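Local atomic coordinates of decapping nuclease RAI1 (Candida albicans, PDB entry 5BUD), a protein that removes NAD caps from the 5' ends of RNAs with the help of divalent metal ions, and binds and stimulates the exoribonuclease RAT1. Residues G223-C228 / F273-T278. Numbering follows the deposited sequence.
Sequences GEIDCC and FLMGVT. With MN (manganese (II) ion), chain F; MN (manganese (II) ion), chain E.
Met275 reaches from the end of helix 255-275 onto the backbone of Gly223, its terminal methyl CE lying 3.4 Å from Gly223 N, while SD stays a little farther off. The bend at chi2 (62°) followed by an extended last torsion (chi3 -168°) carries that methyl to the strand. Glycine offers only backbone here, so the thioether can settle directly against the main chain. This is the tight end of a small, wholly buried contact.

Packing is slacker further along. Ile225 CD1 meets Val277 CG2 at 3.9 Å, the two branched side chains passing one another in opposite directions, and the same methyl only grazes Met275 CG at 4.4 Å. The CA-CB bond of Ile225 points along the contact, but the outer end of the side chain comes nearer and meets the valine. No hydrogen bond joins the two segments. Between Met275 and Val277, Gly276 closes the helix in a Schellman motif, its positive phi turning the chain so that Val277 can face the strand.

The other side of the strand is the polar, hydrated one, next to the bound RNA. Glu224 OE1 and Asp226 OD1 bind one manganese at 2.3 and 2.2 Å. A water, also a ligand of this ion, donates a hydrogen bond to Glu224 O. Asp226 OD2 holds a second manganese at 2.1 Å together with Glu245 and Leu246 O, so one carboxylate bridges these two ions in the metal site of this PD-(D/E)XK-family nuclease. An RNA phosphate also binds the first ion.

Strand 217-228 pairs antiparallel with both 205-214 and 243-250. Ile225 touches Tyr206, Ser208 and Tyr243 there, Met275 also rests on Arg104 of helix 104-112, and the chain beyond Val277 enters strand 279-285, parallel to 243-250.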
loop_
_atom_site.group_PDB
_atom_site.type_symbol
_atom_site.label_atom_id
_atom_site.label_comp_id
_atom_site.label_asym_id
_atom_site.label_seq_id
_atom_site.Cartn_x
_atom_site.Cartn_y
_atom_site.Cartn_z
ATOM N N GLY A 223 4.073 0.932 5.072
ATOM C CA GLY A 223 3.183 1.528 4.112
ATOM C C GLY A 223 3.186 3.027 4.167
ATOM O O GLY A 223 3.356 3.642 5.219
ATOM N N GLU A 224 2.954 3.605 3.014
ATOM C CA GLU A 224 2.980 5.033 2.876
ATOM C C GLU A 224 1.625 5.596 3.307
ATOM O O GLU A 224 0.596 4.989 3.043
ATOM C CB GLU A 224 3.356 5.369 1.450
ATOM C CG GLU A 224 3.623 6.828 1.181
ATOM C CD GLU A 224 2.534 7.460 0.345
ATOM O OE1 GLU A 224 1.495 6.791 0.129
ATOM O OE2 GLU A 224 2.729 8.614 -0.092
ATOM N N ILE A 225 1.662 6.710 4.045
ATOM C CA ILE A 225 0.472 7.326 4.648
ATOM C C ILE A 225 0.203 8.647 3.947
ATOM O O ILE A 225 1.116 9.451 3.765
ATOM C CB ILE A 225 0.681 7.539 6.164
ATOM C CG1 ILE A 225 0.834 6.205 6.901
ATOM C CG2 ILE A 225 -0.457 8.365 6.773
ATOM C CD1 ILE A 225 -0.371 5.284 6.760
ATOM N N ASP A 226 -1.028 8.891 3.521
ATOM C CA ASP A 226 -1.326 10.113 2.762
ATOM C C ASP A 226 -1.351 11.353 3.637
ATOM O O ASP A 226 -0.778 12.385 3.285
ATOM C CB ASP A 226 -2.648 10.010 2.008
ATOM C CG ASP A 226 -2.540 9.129 0.772
ATOM O OD1 ASP A 226 -1.399 8.967 0.312
ATOM O OD2 ASP A 226 -3.576 8.685 0.232
ATOM N N CYS A 227 -2.017 11.267 4.767
ATOM C CA CYS A 227 -2.070 12.417 5.668
ATOM C C CYS A 227 -2.667 12.055 6.995
ATOM O O CYS A 227 -3.071 10.905 7.222
ATOM C CB CYS A 227 -2.814 13.613 5.029
ATOM S SG CYS A 227 -4.584 13.357 4.674
ATOM N N CYS A 228 -2.677 13.053 7.882
ATOM C CA CYS A 228 -3.215 12.950 9.206
ATOM C C CYS A 228 -4.502 13.816 9.275
ATOM O O CYS A 228 -4.573 14.901 8.711
ATOM C CB CYS A 228 -2.180 13.425 10.203
ATOM S SG CYS A 228 -2.714 13.372 11.922
ATOM N N PHE A 273 -7.465 -1.400 5.949
ATOM C CA PHE A 273 -7.625 -2.412 6.981
ATOM C C PHE A 273 -6.277 -3.005 7.398
ATOM O O PHE A 273 -5.995 -3.136 8.566
ATOM C CB PHE A 273 -8.585 -3.540 6.537
ATOM C CG PHE A 273 -8.827 -4.573 7.609
ATOM C CD1 PHE A 273 -9.798 -4.370 8.580
ATOM C CD2 PHE A 273 -8.039 -5.702 7.687
ATOM C CE1 PHE A 273 -9.996 -5.305 9.591
ATOM C CE2 PHE A 273 -8.226 -6.633 8.697
ATOM C CZ PHE A 273 -9.212 -6.440 9.641
ATOM N N LEU A 274 -5.431 -3.365 6.440
ATOM C CA LEU A 274 -4.139 -3.984 6.785
ATOM C C LEU A 274 -3.261 -3.053 7.639
ATOM O O LEU A 274 -2.568 -3.496 8.549
ATOM C CB LEU A 274 -3.385 -4.430 5.524
ATOM C CG LEU A 274 -3.936 -5.716 4.885
ATOM C CD1 LEU A 274 -3.522 -5.864 3.432
ATOM C CD2 LEU A 274 -3.458 -6.923 5.666
ATOM N N MET A 275 -3.378 -1.762 7.385
ATOM C CA MET A 275 -2.510 -0.751 7.961
ATOM C C MET A 275 -3.101 -0.056 9.200
ATOM O O MET A 275 -2.457 0.784 9.783
ATOM C CB MET A 275 -2.280 0.294 6.891
ATOM C CG MET A 275 -0.954 0.973 6.965
ATOM S SD MET A 275 0.466 -0.114 6.746
ATOM C CE MET A 275 1.541 1.186 7.314
ATOM N N GLY A 276 -4.339 -0.373 9.569
ATOM C CA GLY A 276 -4.993 0.340 10.643
ATOM C C GLY A 276 -5.444 1.755 10.348
ATOM O O GLY A 276 -5.670 2.545 11.270
ATOM N N VAL A 277 -5.601 2.086 9.078
ATOM C CA VAL A 277 -6.080 3.404 8.684
ATOM C C VAL A 277 -7.625 3.408 8.705
ATOM O O VAL A 277 -8.261 2.585 8.033
ATOM C CB VAL A 277 -5.553 3.748 7.297
ATOM C CG1 VAL A 277 -6.209 5.011 6.783
ATOM C CG2 VAL A 277 -4.001 3.882 7.329
ATOM N N THR A 278 -8.215 4.348 9.443
ATOM C CA THR A 278 -9.652 4.305 9.769
ATOM C C THR A 278 -10.495 5.235 8.885
ATOM O O THR A 278 -11.716 5.204 8.941
ATOM C CB THR A 278 -9.923 4.689 11.245
ATOM O OG1 THR A 278 -9.559 6.057 11.481
ATOM C CG2 THR A 278 -9.175 3.787 12.160
HETATM MN MN MN F . -0.561 7.257 -0.810
HETATM MN MN MN E . -3.960 7.713 -1.616
HETATM O O HOH W 1 -1.135 5.350 0.808
HETATM O O HOH W 2 -3.707 9.547 -2.714
#